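Local coordinates for magnesium-protoporphyrin O-methyltransferase (Synechocystis sp., PDB 4QDJ) that transfers a methyl group from S-adenosylmethionine to Mg-protoporphyrin IX, giving its 13-monomethyl ester in chlorophyll biosynthesis, at the S-adenosylmethionine site. Residues are numbered along the deposited sequence; one frame, centred on the assembly and turned at random.

The S-adenosylmethionine site. Residues 12, 16, 28, 44, 70-72, 75, 91-93, 96, 119-121, 134-136, 139-140. With SAM (S-adenosylmethionine), chain B.
S-adenosylmethionine lies extended in the cofactor cleft of a class I methyltransferase. The floor is the loop Gly70-Cys71-Gly72 after strand 65-69, part of the family's glycine-rich motif. Adenine is sandwiched between two aliphatic walls: Ile92 lays CB and CG2 over one face, while Leu121 CD2 and Val136 CG1 cover the other. Its rim is read by polar groups. Leu121 N donates to SAM N1 (2.9 Å). Asp120 OD1 takes the N6 amine from above the carboxylate plane. The Tyr140 hydroxyl OH, approaching edge-on, donates a hydrogen bond to SAM N7 (2.6 Å) and accepts from N6. Asp91, ending strand 86-91, has CG anti to its backbone N (chi1 -162°), which sends the carboxylate to the ribose diol. Both syn lone pairs are used, OD1 accepting from SAM O2' and OD2 from SAM O3' (2.8 Å). Ser93 N, on the anti lone pair of OD1, and Gly72 N, above the plane at OD2, fix this carboxylate. An alanine in place of Asp91 removes both ribose acceptors and would probably loosen the ribose and those two amides. Phe16, from helix 8-16, is the lid, its ring flat over SAM C3'. At the methionine end, the amine donates to Gly70 O and Leu134 O, His44 NE2 donates to the carboxylate oxygen SAM OXT (2.7 Å), and a water links OXT to Ser75. Tyr28 CE1 sits over the His44 ring face. The methyl CE lies beside Tyr28 OH, Asp135 O and the in-plane rim of His139. Almost no ligand surface stays open; the porphyrin carboxylate presumably approaches CE, by a path the structure alone does not show. The site anchors the donor at both ends and presents its methyl for esterification.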
loop_
_atom_site.group_PDB
_atom_site.type_symbol
_atom_site.label_atom_id
_atom_site.label_comp_id
_atom_site.label_asym_id
_atom_site.label_seq_id
_atom_site.Cartn_x
_atom_site.Cartn_y
_atom_site.Cartn_z
ATOM N N VAL A 12 -15.200 -3.272 -1.269
ATOM C CA VAL A 12 -14.027 -2.952 -0.467
ATOM C C VAL A 12 -14.115 -1.535 0.101
ATOM O O VAL A 12 -13.866 -1.322 1.287
ATOM C CB VAL A 12 -12.725 -3.128 -1.271
ATOM C CG1 VAL A 12 -11.527 -2.697 -0.443
ATOM C CG2 VAL A 12 -12.575 -4.577 -1.712
ATOM N N PHE A 16 -14.268 -0.455 4.169
ATOM C CA PHE A 16 -13.312 0.425 4.835
ATOM C C PHE A 16 -13.903 1.788 5.198
ATOM O O PHE A 16 -13.270 2.577 5.896
ATOM C CB PHE A 16 -12.037 0.577 4.003
ATOM C CG PHE A 16 -11.129 -0.616 4.076
ATOM C CD1 PHE A 16 -10.307 -0.806 5.175
ATOM C CD2 PHE A 16 -11.107 -1.553 3.057
ATOM C CE1 PHE A 16 -9.472 -1.904 5.253
ATOM C CE2 PHE A 16 -10.274 -2.654 3.128
ATOM C CZ PHE A 16 -9.455 -2.830 4.227
ATOM N N TYR A 28 -4.026 -0.951 13.011
ATOM C CA TYR A 28 -2.929 -0.090 12.575
ATOM C C TYR A 28 -2.596 1.003 13.585
ATOM O O TYR A 28 -1.662 1.779 13.379
ATOM C CB TYR A 28 -3.271 0.571 11.241
ATOM C CG TYR A 28 -3.293 -0.359 10.051
ATOM C CD1 TYR A 28 -2.634 -1.581 10.079
ATOM C CD2 TYR A 28 -3.969 -0.006 8.891
ATOM C CE1 TYR A 28 -2.651 -2.426 8.982
ATOM C CE2 TYR A 28 -3.992 -0.842 7.793
ATOM C CZ TYR A 28 -3.332 -2.049 7.844
ATOM O OH TYR A 28 -3.354 -2.879 6.749
ATOM N N HIS A 44 2.304 -6.449 9.936
ATOM C CA HIS A 44 2.156 -5.294 9.061
ATOM C C HIS A 44 3.217 -4.238 9.359
ATOM O O HIS A 44 3.759 -3.619 8.445
ATOM C CB HIS A 44 0.752 -4.699 9.192
ATOM C CG HIS A 44 0.601 -3.366 8.528
ATOM N ND1 HIS A 44 0.587 -2.184 9.236
ATOM C CD2 HIS A 44 0.464 -3.029 7.225
ATOM C CE1 HIS A 44 0.441 -1.175 8.396
ATOM N NE2 HIS A 44 0.365 -1.659 7.170
ATOM N N GLY A 70 -3.397 3.244 -2.069
ATOM C CA GLY A 70 -4.096 2.467 -1.061
ATOM C C GLY A 70 -3.419 2.663 0.283
ATOM O O GLY A 70 -3.109 1.701 0.987
ATOM N N CYS A 71 -3.201 3.925 0.638
ATOM C CA CYS A 71 -2.343 4.288 1.766
ATOM C C CYS A 71 -2.921 3.982 3.147
ATOM O O CYS A 71 -2.209 4.068 4.148
ATOM C CB CYS A 71 -1.970 5.771 1.684
ATOM S SG CYS A 71 -3.371 6.899 1.879
ATOM N N GLY A 72 -4.203 3.638 3.209
ATOM C CA GLY A 72 -4.838 3.342 4.480
ATOM C C GLY A 72 -4.798 4.534 5.417
ATOM O O GLY A 72 -5.134 5.649 5.020
ATOM N N SER A 75 0.214 4.464 7.410
ATOM C CA SER A 75 1.253 3.717 8.119
ATOM C C SER A 75 2.606 3.772 7.420
ATOM O O SER A 75 3.647 3.778 8.075
ATOM C CB SER A 75 0.834 2.259 8.305
ATOM O OG SER A 75 -0.346 2.163 9.086
ATOM N N ASP A 91 -6.287 6.739 -1.190
ATOM C CA ASP A 91 -7.031 5.559 -0.786
ATOM C C ASP A 91 -8.468 5.704 -1.264
ATOM O O ASP A 91 -8.992 6.814 -1.343
ATOM C CB ASP A 91 -6.986 5.394 0.733
ATOM C CG ASP A 91 -7.362 3.994 1.179
ATOM O OD1 ASP A 91 -8.567 3.663 1.156
ATOM O OD2 ASP A 91 -6.450 3.227 1.564
ATOM N N ILE A 92 -9.102 4.585 -1.588
ATOM C CA ILE A 92 -10.468 4.612 -2.096
ATOM C C ILE A 92 -11.461 4.963 -0.985
ATOM O O ILE A 92 -12.580 5.405 -1.251
ATOM C CB ILE A 92 -10.843 3.267 -2.763
ATOM C CG1 ILE A 92 -12.055 3.435 -3.684
ATOM C CG2 ILE A 92 -11.071 2.184 -1.711
ATOM C CD1 ILE A 92 -12.360 2.205 -4.518
ATOM N N SER A 93 -11.032 4.783 0.261
ATOM C CA SER A 93 -11.881 5.036 1.422
ATOM C C SER A 93 -11.641 6.415 2.030
ATOM O O SER A 93 -10.547 6.708 2.509
ATOM C CB SER A 93 -11.651 3.960 2.484
ATOM O OG SER A 93 -12.130 4.380 3.748
ATOM N N MET A 96 -10.543 6.181 5.781
ATOM C CA MET A 96 -9.133 5.867 5.974
ATOM C C MET A 96 -8.263 7.087 5.677
ATOM O O MET A 96 -7.360 7.412 6.449
ATOM C CB MET A 96 -8.713 4.668 5.115
ATOM C CG MET A 96 -9.469 3.375 5.435
ATOM S SD MET A 96 -9.021 2.623 7.019
ATOM C CE MET A 96 -7.508 1.767 6.583
ATOM N N GLN A 119 -9.293 8.499 -3.655
ATOM C CA GLN A 119 -9.349 8.104 -5.056
ATOM C C GLN A 119 -9.050 6.619 -5.238
ATOM O O GLN A 119 -8.220 6.050 -4.528
ATOM C CB GLN A 119 -8.360 8.939 -5.880
ATOM C CG GLN A 119 -8.417 8.700 -7.382
ATOM C CD GLN A 119 -9.780 9.002 -7.975
ATOM O OE1 GLN A 119 -10.696 8.179 -7.914
ATOM N NE2 GLN A 119 -9.921 10.187 -8.555
ATOM N N ASP A 120 -9.754 6.000 -6.181
ATOM C CA ASP A 120 -9.440 4.656 -6.650
ATOM C C ASP A 120 -8.082 4.711 -7.341
ATOM O O ASP A 120 -7.847 5.575 -8.183
ATOM C CB ASP A 120 -10.540 4.198 -7.617
ATOM C CG ASP A 120 -10.203 2.909 -8.350
ATOM O OD1 ASP A 120 -9.376 2.113 -7.861
ATOM O OD2 ASP A 120 -10.798 2.687 -9.427
ATOM N N LEU A 121 -7.182 3.801 -6.978
ATOM C CA LEU A 121 -5.823 3.832 -7.515
ATOM C C LEU A 121 -5.790 3.700 -9.037
ATOM O O LEU A 121 -4.856 4.168 -9.687
ATOM C CB LEU A 121 -4.932 2.776 -6.844
ATOM C CG LEU A 121 -5.252 1.285 -6.983
ATOM C CD1 LEU A 121 -4.686 0.698 -8.274
ATOM C CD2 LEU A 121 -4.716 0.534 -5.775
ATOM N N LEU A 134 1.029 -1.511 -0.888
ATOM C CA LEU A 134 1.207 -2.552 0.122
ATOM C C LEU A 134 -0.114 -3.078 0.662
ATOM O O LEU A 134 -0.969 -2.301 1.088
ATOM C CB LEU A 134 2.035 -2.029 1.299
ATOM C CG LEU A 134 3.446 -1.511 1.031
ATOM C CD1 LEU A 134 4.132 -1.175 2.347
ATOM C CD2 LEU A 134 4.256 -2.526 0.236
ATOM N N ASP A 135 -0.259 -4.400 0.653
ATOM C CA ASP A 135 -1.409 -5.080 1.248
ATOM C C ASP A 135 -2.749 -4.555 0.733
ATOM O O ASP A 135 -3.711 -4.421 1.492
ATOM C CB ASP A 135 -1.358 -5.007 2.780
ATOM C CG ASP A 135 -0.159 -5.740 3.368
ATOM O OD1 ASP A 135 0.576 -6.414 2.612
ATOM O OD2 ASP A 135 0.044 -5.651 4.599
ATOM N N VAL A 136 -2.800 -4.256 -0.560
ATOM C CA VAL A 136 -4.024 -3.787 -1.196
ATOM C C VAL A 136 -4.531 -4.833 -2.185
ATOM O O VAL A 136 -5.730 -5.104 -2.261
ATOM C CB VAL A 136 -3.792 -2.451 -1.932
ATOM C CG1 VAL A 136 -5.028 -2.044 -2.718
ATOM C CG2 VAL A 136 -3.395 -1.360 -0.946
ATOM N N HIS A 139 -7.217 -7.744 -1.848
ATOM C CA HIS A 139 -8.664 -7.550 -1.921
ATOM C C HIS A 139 -9.251 -7.829 -3.302
ATOM O O HIS A 139 -10.455 -7.675 -3.509
ATOM C CB HIS A 139 -9.032 -6.129 -1.491
ATOM C CG HIS A 139 -8.632 -5.803 -0.088
ATOM N ND1 HIS A 139 -9.246 -6.368 1.009
ATOM C CD2 HIS A 139 -7.680 -4.973 0.399
ATOM C CE1 HIS A 139 -8.689 -5.900 2.112
ATOM N NE2 HIS A 139 -7.737 -5.051 1.769
ATOM N N TYR A 140 -8.407 -8.242 -4.242
ATOM C CA TYR A 140 -8.847 -8.425 -5.623
ATOM C C TYR A 140 -8.335 -9.725 -6.235
ATOM O O TYR A 140 -7.237 -10.174 -5.914
ATOM C CB TYR A 140 -8.404 -7.231 -6.471
ATOM C CG TYR A 140 -8.943 -5.917 -5.963
ATOM C CD1 TYR A 140 -10.215 -5.485 -6.316
ATOM C CD2 TYR A 140 -8.190 -5.114 -5.114
ATOM C CE1 TYR A 140 -10.719 -4.289 -5.848
ATOM C CE2 TYR A 140 -8.687 -3.914 -4.639
ATOM C CZ TYR A 140 -9.952 -3.507 -5.009
ATOM O OH TYR A 140 -10.454 -2.315 -4.541
HETATM N N SAM B . -1.327 0.161 2.246
HETATM C CA SAM B . -1.786 0.455 3.601
HETATM C C SAM B . -0.844 -0.149 4.634
HETATM O O SAM B . -0.165 -1.140 4.364
HETATM O OXT SAM B . -0.741 0.346 5.757
HETATM C CB SAM B . -3.225 -0.004 3.839
HETATM C CG SAM B . -3.523 -1.489 3.642
HETATM S SD SAM B . -5.246 -1.898 4.049
HETATM C CE SAM B . -5.148 -3.686 4.310
HETATM C "C5'" SAM B . -5.988 -1.876 2.404
HETATM C "C4'" SAM B . -6.348 -0.463 1.968
HETATM O "O4'" SAM B . -6.455 -0.439 0.561
HETATM C "C3'" SAM B . -7.682 0.013 2.527
HETATM O "O3'" SAM B . -7.494 1.252 3.170
HETATM C "C2'" SAM B . -8.558 0.204 1.304
HETATM O "O2'" SAM B . -9.424 1.309 1.436
HETATM C "C1'" SAM B . -7.524 0.407 0.210
HETATM N N9 SAM B . -8.015 0.078 -1.133
HETATM C C8 SAM B . -8.706 -1.038 -1.520
HETATM N N7 SAM B . -8.961 -0.938 -2.845
HETATM C C5 SAM B . -8.439 0.223 -3.300
HETATM C C6 SAM B . -8.414 0.811 -4.555
HETATM N N6 SAM B . -8.988 0.206 -5.592
HETATM N N1 SAM B . -7.794 2.032 -4.716
HETATM C C2 SAM B . -7.200 2.659 -3.640
HETATM N N3 SAM B . -7.231 2.070 -2.393
HETATM C C4 SAM B . -7.839 0.870 -2.233
HETATM O O HOH W 1 -2.121 2.382 7.004
#